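Local coordinates for nonribosomal peptide synthase (Streptomyces sp. MJ635-86F5, PDB 5JJP), which activates an aliphatic beta-amino acid by adenylation, probably drawing the AMP from bound ATP, at residues D254-D257 with R261-A264; G210-G215 with T241-A246; V225-P228 with D232-L235. All coordinates share one frame; numbering follows the deposited sequence.

Overall arrangement
Interactions 3, 2 and 1 lie progressively further from the centre of the chain. Interaction 3, its centre about 6 Å from the centre of the chain, is partly buried and packs the end of strand 222-225 and the loop after it against the start of helix 232-243, without a hydrogen bond. The same helix ends in interaction 2, buried apart from its exposed arginine, whose face covers a carbonyl; the two come within about 5 Å at their nearest atoms but do not touch. Interaction 1, at the surface, joins two short helices and is the most polar, with an arginine that gives two N-H groups to a single carbonyl oxygen and a water bridge. Its apolar Leu256 and Phe262 nevertheless reach Thr226 of interaction 3.

Interaction 1: residues D254-D257 with R261-A264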
loop_
_atom_site.group_PDB
_atom_site.type_symbol
_atom_site.label_atom_id
_atom_site.label_comp_id
_atom_site.label_asym_id
_atom_site.label_seq_id
_atom_site.Cartn_x
_atom_site.Cartn_y
_atom_site.Cartn_z
ATOM N N ASP A 254 13.006 -3.540 -14.790
ATOM C CA ASP A 254 14.136 -3.346 -15.697
ATOM C C ASP A 254 14.787 -1.943 -15.680
ATOM O O ASP A 254 15.800 -1.747 -16.336
ATOM C CB ASP A 254 13.796 -3.737 -17.144
ATOM C CG ASP A 254 12.843 -2.793 -17.814
ATOM O OD1 ASP A 254 12.517 -3.077 -18.967
ATOM O OD2 ASP A 254 12.407 -1.773 -17.261
ATOM N N ARG A 255 14.267 -0.998 -14.914
ATOM C CA ARG A 255 15.025 0.227 -14.595
ATOM C C ARG A 255 15.664 0.148 -13.242
ATOM O O ARG A 255 16.712 0.744 -12.983
ATOM C CB ARG A 255 14.128 1.439 -14.562
ATOM C CG ARG A 255 13.256 1.590 -15.794
ATOM C CD ARG A 255 14.066 1.570 -17.066
ATOM N NE ARG A 255 13.229 1.676 -18.256
ATOM C CZ ARG A 255 13.109 2.768 -19.025
ATOM N NH1 ARG A 255 13.769 3.899 -18.747
ATOM N NH2 ARG A 255 12.334 2.740 -20.093
ATOM N N LEU A 256 15.056 -0.637 -12.376
ATOM C CA LEU A 256 15.325 -0.451 -10.987
ATOM C C LEU A 256 16.532 -1.225 -10.526
ATOM O O LEU A 256 17.294 -0.729 -9.715
ATOM C CB LEU A 256 14.088 -0.572 -10.118
ATOM C CG LEU A 256 14.307 -0.735 -8.594
ATOM C CD1 LEU A 256 14.292 0.673 -8.030
ATOM C CD2 LEU A 256 13.280 -1.618 -7.879
ATOM N N ASP A 257 16.753 -2.389 -11.102
ATOM C CA ASP A 257 17.891 -3.206 -10.740
ATOM C C ASP A 257 19.205 -2.754 -11.391
ATOM O O ASP A 257 20.259 -3.296 -11.071
ATOM C CB ASP A 257 17.534 -4.677 -10.983
ATOM C CG ASP A 257 16.396 -5.148 -10.047
ATOM O OD1 ASP A 257 16.409 -4.809 -8.842
ATOM O OD2 ASP A 257 15.478 -5.808 -10.533
ATOM N N ARG A 261 20.482 3.210 -14.908
ATOM C CA ARG A 261 19.171 3.229 -15.555
ATOM C C ARG A 261 18.090 3.741 -14.616
ATOM O O ARG A 261 17.160 4.426 -15.045
ATOM C CB ARG A 261 18.793 1.835 -16.048
ATOM C CG ARG A 261 18.977 1.626 -17.543
ATOM C CD ARG A 261 19.360 0.165 -17.814
ATOM N NE ARG A 261 18.329 -0.875 -17.897
ATOM C CZ ARG A 261 17.906 -1.477 -19.009
ATOM N NH1 ARG A 261 18.328 -1.106 -20.215
ATOM N NH2 ARG A 261 16.997 -2.441 -18.909
ATOM N N PHE A 262 18.243 3.432 -13.337
ATOM C CA PHE A 262 17.290 3.868 -12.337
ATOM C C PHE A 262 17.412 5.376 -12.156
ATOM O O PHE A 262 16.410 6.089 -12.165
ATOM C CB PHE A 262 17.544 3.163 -10.993
ATOM C CG PHE A 262 16.713 3.679 -9.880
ATOM C CD1 PHE A 262 15.317 3.675 -9.981
ATOM C CD2 PHE A 262 17.293 4.143 -8.708
ATOM C CE1 PHE A 262 14.533 4.134 -8.947
ATOM C CE2 PHE A 262 16.504 4.625 -7.678
ATOM C CZ PHE A 262 15.121 4.617 -7.806
ATOM N N LEU A 263 18.637 5.839 -11.953
ATOM C CA LEU A 263 18.919 7.272 -11.766
ATOM C C LEU A 263 18.513 8.094 -12.956
ATOM O O LEU A 263 17.917 9.134 -12.780
ATOM C CB LEU A 263 20.376 7.506 -11.379
ATOM C CG LEU A 263 20.755 6.876 -10.025
ATOM C CD1 LEU A 263 22.251 6.796 -9.818
ATOM C CD2 LEU A 263 20.138 7.631 -8.871
ATOM N N ALA A 264 18.695 7.585 -14.176
ATOM C CA ALA A 264 18.271 8.315 -15.379
ATOM C C ALA A 264 16.747 8.421 -15.422
ATOM O O ALA A 264 16.194 9.430 -15.844
ATOM C CB ALA A 264 18.752 7.618 -16.634
HETATM O O HOH W 1 16.081 4.702 -17.722
#
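Arg261 reaches back across the turn between the two helices and holds the carbonyl of Asp254 side-on with two nitrogens. NE lies 3.1 Å from Asp254 O, almost in line with the C=O bond, and NH2 lies 2.9 Å from that same oxygen. Both bonds are bent, near 136°, since one oxygen serves two N-H groups and also lies tilted from their plane. The arginine chain gets there by bending at chi2 and again at chi3 (83°), and its cation also meets Phe258. The Asp254 carboxylate turns instead to its neighbour Arg255, in a long salt bridge of 3.7 Å between OD2 and NE. Beyond it, NH1 of Arg255 donates to a water at 2.7 Å, which in turn donates a hydrogen bond to Arg261 O, so this bridge ties the second helix to the first. On the apolar side, Leu256 and Phe262 run side by side, each with CG anti to its backbone N. Methyl CD1 of Leu256 sits over one face of the phenyl ring, 3.9 Å from the Phe262 ring centroid, a CH-pi contact. Helix 253-256 follows strand 247-250, and helix 259-268 leads on to strand 273-276; Leu256 packs on Val251, Thr226 and Leu280.

Interaction 2: residues G210-G215 with T241-A246; sequences GIRAHG and TLASGA
Arg212 lays the flat of its guanidinium over the carbonyl oxygen of Ala243, and this is the tight part of the contact. Ala243 O stands 3.1 Å from Arg212 CZ, over the centre of the group, and is nearly as close to all three nitrogens. No N-H points at it, so any attraction is probably between charge and dipole; NH1 is hydrogen-bonded to Tyr34 OH. The carbonyl belongs to the last turn of helix 232-243, whose negative end would be expected to favour a cation there. The arginine chain runs out extended and bends at chi3 (75°), which turns its head across the helix end. On the way, Arg212 CG passes 3.7 Å from Ser244 OG, a hydroxyl whose own hydrogen bond is to Leu240 O, and Arg212 CD comes 4.3 Å from the methyl CB of Ala243.

The other side is looser. Arg212 is solvent-exposed, while Ala243 and Ser244 are buried; only 130 Å² is covered in all, and no hydrogen bond crosses between the segments. The helix finishes in a Schellman motif, with Gly245 at positive phi, Ala246 N bonded to Thr241 O at 2.9 Å and Gly245 N to Leu242 O at 2.8 Å. The contact thus joins the C-terminal region of helix 201-212 to the C-terminal end of helix 232-243, with helix 31-37 packed on Ala243 through Tyr34 and Leu35.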
loop_
_atom_site.group_PDB
_atom_site.type_symbol
_atom_site.label_atom_id
_atom_site.label_comp_id
_atom_site.label_asym_id
_atom_site.label_seq_id
_atom_site.Cartn_x
_atom_site.Cartn_y
_atom_site.Cartn_z
ATOM N N GLY A 210 -5.827 9.731 7.363
ATOM C CA GLY A 210 -4.878 10.113 8.387
ATOM C C GLY A 210 -3.574 10.614 7.764
ATOM O O GLY A 210 -3.084 11.676 8.152
ATOM N N ILE A 211 -2.996 9.855 6.827
ATOM C CA ILE A 211 -1.686 10.195 6.309
ATOM C C ILE A 211 -1.676 11.553 5.540
ATOM O O ILE A 211 -0.774 12.321 5.703
ATOM C CB ILE A 211 -1.127 9.040 5.462
ATOM C CG1 ILE A 211 -0.703 7.866 6.378
ATOM C CG2 ILE A 211 0.085 9.462 4.661
ATOM C CD1 ILE A 211 0.532 8.124 7.229
ATOM N N ARG A 212 -2.738 11.860 4.809
ATOM C CA ARG A 212 -2.839 13.121 4.147
ATOM C C ARG A 212 -2.866 14.288 5.078
ATOM O O ARG A 212 -2.588 15.398 4.660
ATOM C CB ARG A 212 -4.092 13.153 3.263
ATOM C CG ARG A 212 -3.955 12.309 2.012
ATOM C CD ARG A 212 -5.252 12.280 1.255
ATOM N NE ARG A 212 -5.497 13.530 0.542
ATOM C CZ ARG A 212 -6.684 13.913 0.068
ATOM N NH1 ARG A 212 -7.783 13.201 0.302
ATOM N NH2 ARG A 212 -6.770 15.056 -0.623
ATOM N N ALA A 213 -3.238 14.081 6.331
ATOM C CA ALA A 213 -3.182 15.156 7.304
ATOM C C ALA A 213 -1.762 15.583 7.604
ATOM O O ALA A 213 -1.567 16.620 8.194
ATOM C CB ALA A 213 -3.875 14.775 8.621
ATOM N N HIS A 214 -0.797 14.731 7.281
ATOM C CA HIS A 214 0.598 14.988 7.571
ATOM C C HIS A 214 1.274 15.714 6.411
ATOM O O HIS A 214 2.412 16.119 6.553
ATOM C CB HIS A 214 1.361 13.667 7.797
ATOM C CG HIS A 214 1.106 13.006 9.130
ATOM N ND1 HIS A 214 2.074 12.929 10.114
ATOM C CD2 HIS A 214 0.031 12.326 9.607
ATOM C CE1 HIS A 214 1.594 12.263 11.150
ATOM N NE2 HIS A 214 0.368 11.866 10.858
ATOM N N GLY A 215 0.639 15.802 5.251
ATOM C CA GLY A 215 1.219 16.519 4.113
ATOM C C GLY A 215 2.456 15.860 3.534
ATOM O O GLY A 215 3.436 16.540 3.214
ATOM N N THR A 241 -0.717 8.355 -3.403
ATOM C CA THR A 241 -0.320 9.314 -4.375
ATOM C C THR A 241 -1.573 9.832 -5.129
ATOM O O THR A 241 -1.740 11.028 -5.294
ATOM C CB THR A 241 0.681 8.708 -5.362
ATOM O OG1 THR A 241 1.903 8.372 -4.689
ATOM C CG2 THR A 241 0.968 9.714 -6.532
ATOM N N LEU A 242 -2.421 8.912 -5.584
ATOM C CA LEU A 242 -3.630 9.253 -6.275
ATOM C C LEU A 242 -4.573 10.010 -5.375
ATOM O O LEU A 242 -5.157 11.029 -5.787
ATOM C CB LEU A 242 -4.338 7.996 -6.816
ATOM C CG LEU A 242 -3.648 7.243 -7.938
ATOM C CD1 LEU A 242 -4.362 5.967 -8.226
ATOM C CD2 LEU A 242 -3.635 8.100 -9.194
ATOM N N ALA A 243 -4.764 9.488 -4.162
ATOM C CA ALA A 243 -5.641 10.121 -3.190
ATOM C C ALA A 243 -5.244 11.567 -2.937
ATOM O O ALA A 243 -6.091 12.412 -2.553
ATOM C CB ALA A 243 -5.659 9.342 -1.881
ATOM N N SER A 244 -3.958 11.846 -3.055
ATOM C CA SER A 244 -3.433 13.184 -2.784
ATOM C C SER A 244 -3.449 14.038 -4.030
ATOM O O SER A 244 -3.127 15.216 -3.978
ATOM C CB SER A 244 -2.007 13.109 -2.275
ATOM O OG SER A 244 -1.889 12.327 -1.117
ATOM N N GLY A 245 -3.885 13.456 -5.148
ATOM C CA GLY A 245 -4.124 14.167 -6.390
ATOM C C GLY A 245 -2.836 14.348 -7.139
ATOM O O GLY A 245 -2.761 15.275 -7.975
ATOM N N ALA A 246 -1.828 13.511 -6.842
ATOM C CA ALA A 246 -0.513 13.678 -7.447
ATOM C C ALA A 246 -0.334 12.740 -8.631
ATOM O O ALA A 246 -1.291 12.287 -9.172
ATOM C CB ALA A 246 0.588 13.452 -6.381
#

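Interaction 3: residues V225-P228 with D232-L235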
loop_
_atom_site.group_PDB
_atom_site.type_symbol
_atom_site.label_atom_id
_atom_site.label_comp_id
_atom_site.label_asym_id
_atom_site.label_seq_id
_atom_site.Cartn_x
_atom_site.Cartn_y
_atom_site.Cartn_z
ATOM N N VAL A 225 7.312 4.863 -7.236
ATOM C CA VAL A 225 7.026 3.670 -6.395
ATOM C C VAL A 225 7.948 2.509 -6.841
ATOM O O VAL A 225 7.828 1.963 -7.910
ATOM C CB VAL A 225 5.556 3.296 -6.555
ATOM C CG1 VAL A 225 5.192 2.064 -5.697
ATOM C CG2 VAL A 225 4.660 4.475 -6.202
ATOM N N THR A 226 8.941 2.185 -6.049
ATOM C CA THR A 226 9.893 1.197 -6.443
ATOM C C THR A 226 9.468 -0.236 -6.100
ATOM O O THR A 226 9.975 -1.173 -6.666
ATOM C CB THR A 226 11.238 1.463 -5.775
ATOM O OG1 THR A 226 11.073 1.445 -4.371
ATOM C CG2 THR A 226 11.790 2.840 -6.228
ATOM N N SER A 227 8.580 -0.398 -5.156
ATOM C CA SER A 227 8.283 -1.725 -4.653
ATOM C C SER A 227 7.333 -2.448 -5.627
ATOM O O SER A 227 6.462 -1.825 -6.260
ATOM C CB SER A 227 7.838 -1.675 -3.186
ATOM O OG SER A 227 6.456 -1.575 -3.136
ATOM N N PRO A 228 7.551 -3.750 -5.835
ATOM C CA PRO A 228 6.753 -4.540 -6.806
ATOM C C PRO A 228 5.303 -4.681 -6.393
ATOM O O PRO A 228 4.971 -4.497 -5.223
ATOM C CB PRO A 228 7.402 -5.919 -6.778
ATOM C CG PRO A 228 8.748 -5.728 -6.150
ATOM C CD PRO A 228 8.598 -4.567 -5.195
ATOM N N ASP A 232 2.534 -4.936 -0.474
ATOM C CA ASP A 232 1.638 -3.995 0.207
ATOM C C ASP A 232 1.997 -2.501 -0.042
ATOM O O ASP A 232 1.146 -1.653 -0.266
ATOM C CB ASP A 232 1.808 -4.310 1.699
ATOM C CG ASP A 232 0.805 -3.646 2.538
ATOM O OD1 ASP A 232 -0.340 -3.511 2.070
ATOM O OD2 ASP A 232 1.156 -3.251 3.657
ATOM N N PHE A 233 3.283 -2.208 0.048
ATOM C CA PHE A 233 3.796 -0.846 -0.090
ATOM C C PHE A 233 3.590 -0.259 -1.499
ATOM O O PHE A 233 3.495 0.949 -1.647
ATOM C CB PHE A 233 5.300 -0.850 0.306
ATOM C CG PHE A 233 5.906 0.519 0.525
ATOM C CD1 PHE A 233 5.130 1.609 0.936
ATOM C CD2 PHE A 233 7.307 0.702 0.353
ATOM C CE1 PHE A 233 5.713 2.848 1.122
ATOM C CE2 PHE A 233 7.898 1.940 0.561
ATOM C CZ PHE A 233 7.097 3.011 0.944
ATOM N N CYS A 234 3.495 -1.112 -2.521
ATOM C CA CYS A 234 3.259 -0.657 -3.858
ATOM C C CYS A 234 1.862 -0.092 -3.990
ATOM O O CYS A 234 1.687 1.059 -4.392
ATOM C CB CYS A 234 3.457 -1.774 -4.877
ATOM S SG CYS A 234 3.024 -1.338 -6.571
ATOM N N LEU A 235 0.875 -0.913 -3.705
ATOM C CA LEU A 235 -0.496 -0.495 -3.702
ATOM C C LEU A 235 -0.729 0.744 -2.795
ATOM O O LEU A 235 -1.386 1.708 -3.195
ATOM C CB LEU A 235 -1.386 -1.674 -3.266
ATOM C CG LEU A 235 -2.730 -1.343 -2.644
ATOM C CD1 LEU A 235 -3.656 -0.749 -3.696
ATOM C CD2 LEU A 235 -3.335 -2.604 -2.025
#
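Ser227 points its hydroxyl into the first turn of helix 232-243, between Phe233 and Cys234. At the head of that helix the CB of Asp232 points away from 225-228, and its side chain packs on Tyr183, Thr332 and Met335. Phe233 is the first residue of the helix to meet the loop: its CB lies 3.7 Å from Ser227 OG, with the ring leading off from there obliquely to the hydroxyl. The same oxygen comes 3.1 Å from Cys234 N, but the angle is too poor for a hydrogen bond, so the hydroxyl rests against the helix backbone without bonding to it.

The chain here makes a beta-alpha-beta crossover. Strand 222-225 ends at Val225, helix 232-243 carries the chain across, and strand 247-250 returns parallel and next to the first. Val225 bonds through its backbone to Val249 and Val251, and Thr226 to His275 on the other side, so the loop leaves the sheet from a position between two strands.

Cys234 buries the largest share, 75 Å². Its CB is wedged against two successive carbonyls of the loop, 3.1 Å from Pro228 O and 3.3 Å from Ser227 O. With SG anti to the backbone N (chi1 174°), the sulfur is placed beside Ser227 O, 3.5 Å away. Val225 approaches from the strand end: its CG1 branch, also anti to its own N, touches Cys234 CA at 3.8 Å and stands 4.1 Å from Cys234 SG. One residue further on, the CB of Leu235 points away from the loop, and its side chain packs on Tyr183 of strand 181-186, which Asp232 also meets.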